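PDB 6AGZ: Old Yellow Enzyme from Pichia, which probably catalyses the asymmetric reduction of the carbon-carbon double bond of enone compounds, using a bound flavin mononucleotide. Local coordinates for residues L221-I224 against D225-E229. Sequence-based numbering, arbitrary orientation.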
loop_
_atom_site.group_PDB
_atom_site.type_symbol
_atom_site.label_atom_id
_atom_site.label_comp_id
_atom_site.label_asym_id
_atom_site.label_seq_id
_atom_site.Cartn_x
_atom_site.Cartn_y
_atom_site.Cartn_z
ATOM N N LEU A 221 -4.572 -10.579 -13.878
ATOM C CA LEU A 221 -5.842 -10.972 -13.274
ATOM C C LEU A 221 -6.681 -11.817 -14.225
ATOM O O LEU A 221 -7.389 -12.731 -13.789
ATOM C CB LEU A 221 -6.617 -9.734 -12.826
ATOM C CG LEU A 221 -6.009 -8.966 -11.652
ATOM C CD1 LEU A 221 -6.866 -7.763 -11.296
ATOM C CD2 LEU A 221 -5.836 -9.882 -10.450
ATOM N N GLU A 222 -6.621 -11.526 -15.527
ATOM C CA GLU A 222 -7.361 -12.332 -16.493
ATOM C C GLU A 222 -6.787 -13.741 -16.587
ATOM O O GLU A 222 -7.540 -14.725 -16.629
ATOM C CB GLU A 222 -7.357 -11.648 -17.862
ATOM C CG GLU A 222 -8.172 -10.360 -17.903
ATOM C CD GLU A 222 -8.188 -9.710 -19.275
ATOM O OE1 GLU A 222 -7.335 -10.059 -20.117
ATOM O OE2 GLU A 222 -9.057 -8.844 -19.511
ATOM N N VAL A 223 -5.456 -13.857 -16.615
ATOM C CA VAL A 223 -4.821 -15.173 -16.582
ATOM C C VAL A 223 -5.232 -15.927 -15.324
ATOM O O VAL A 223 -5.581 -17.113 -15.374
ATOM C CB VAL A 223 -3.291 -15.033 -16.681
ATOM C CG1 VAL A 223 -2.617 -16.368 -16.394
ATOM C CG2 VAL A 223 -2.891 -14.520 -18.056
ATOM N N ILE A 224 -5.201 -15.243 -14.177
ATOM C CA ILE A 224 -5.572 -15.876 -12.913
ATOM C C ILE A 224 -7.011 -16.372 -12.960
ATOM O O ILE A 224 -7.312 -17.486 -12.519
ATOM C CB ILE A 224 -5.354 -14.901 -11.741
ATOM C CG1 ILE A 224 -3.868 -14.588 -11.567
ATOM C CG2 ILE A 224 -5.922 -15.477 -10.454
ATOM C CD1 ILE A 224 -3.011 -15.809 -11.361
ATOM N N ASP A 225 -7.923 -15.559 -13.499
ATOM C CA ASP A 225 -9.328 -15.954 -13.535
ATOM C C ASP A 225 -9.545 -17.150 -14.454
ATOM O O ASP A 225 -10.272 -18.087 -14.102
ATOM C CB ASP A 225 -10.195 -14.773 -13.971
ATOM C CG ASP A 225 -10.230 -13.665 -12.937
ATOM O OD1 ASP A 225 -9.926 -13.942 -11.758
ATOM O OD2 ASP A 225 -10.565 -12.518 -13.302
ATOM N N LEU A 226 -8.919 -17.140 -15.636
ATOM C CA LEU A 226 -9.065 -18.271 -16.546
ATOM C C LEU A 226 -8.488 -19.548 -15.944
ATOM O O LEU A 226 -9.089 -20.625 -16.056
ATOM C CB LEU A 226 -8.402 -17.954 -17.886
ATOM C CG LEU A 226 -9.202 -17.049 -18.826
ATOM C CD1 LEU A 226 -8.332 -16.542 -19.963
ATOM C CD2 LEU A 226 -10.414 -17.791 -19.370
ATOM N N VAL A 227 -7.327 -19.448 -15.291
ATOM C CA VAL A 227 -6.710 -20.628 -14.690
ATOM C C VAL A 227 -7.547 -21.141 -13.523
ATOM O O VAL A 227 -7.695 -22.354 -13.335
ATOM C CB VAL A 227 -5.262 -20.316 -14.268
ATOM C CG1 VAL A 227 -4.684 -21.453 -13.442
ATOM C CG2 VAL A 227 -4.398 -20.069 -15.495
ATOM N N ILE A 228 -8.112 -20.230 -12.725
ATOM C CA ILE A 228 -8.986 -20.637 -11.628
ATOM C C ILE A 228 -10.209 -21.364 -12.168
ATOM O O ILE A 228 -10.622 -22.401 -11.632
ATOM C CB ILE A 228 -9.386 -19.419 -10.773
ATOM C CG1 ILE A 228 -8.215 -18.960 -9.902
ATOM C CG2 ILE A 228 -10.594 -19.740 -9.903
ATOM C CD1 ILE A 228 -8.529 -17.739 -9.065
ATOM N N GLU A 229 -10.807 -20.837 -13.240
ATOM C CA GLU A 229 -11.923 -21.535 -13.868
ATOM C C GLU A 229 -11.495 -22.894 -14.407
ATOM O O GLU A 229 -12.292 -23.840 -14.414
ATOM C CB GLU A 229 -12.517 -20.674 -14.984
ATOM C CG GLU A 229 -13.566 -21.379 -15.832
ATOM C CD GLU A 229 -14.344 -20.424 -16.716
ATOM O OE1 GLU A 229 -15.562 -20.266 -16.490
ATOM O OE2 GLU A 229 -13.737 -19.828 -17.631
#
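Ile224 and Ile228, one helical turn apart, meet through the CG2 methyl of Ile224 and the CD1 methyl of Ile228, 3.7 Å from each other. CG2 of Ile224, anti to the backbone N, lies beside its own carbonyl carbon and faces onward along the helix; the two side chains slant across one another. The same pair is joined through the backbone by the hydrogen bond from Ile228 N to Ile224 O, 2.9 Å long. A second apolar pair, Val223 CG1 and Val227 CG2, is looser at 4.2 Å. Isoleucine and valine, wholly apolar, suit these buried positions, and the longer CG1-CD1 arm of Ile228 reaches back to Ile224.

The backbone N-H of Asp225 is donated to Leu221 O (N to O 2.9 Å). With chi1 at -68°, its carboxylate folds back beside that carbonyl, OD2 only 3.2 Å from Leu221 O. Two acceptors so close would tend to repel, a cost probably offset by the salt bridge from OD1 to Arg272 NE; a short acid suits this partly exposed site beside a basic neighbour. With an alanine in this place the carboxylate is gone, and the Arg272 guanidinium would probably lose this partner.

Helix 218-231 belongs to the outer layer of the TIM barrel: Val227 and Ile228 rest on strand 236-240, Val223 and Leu226 on helix 158-179, and Leu221 on helix 258-274.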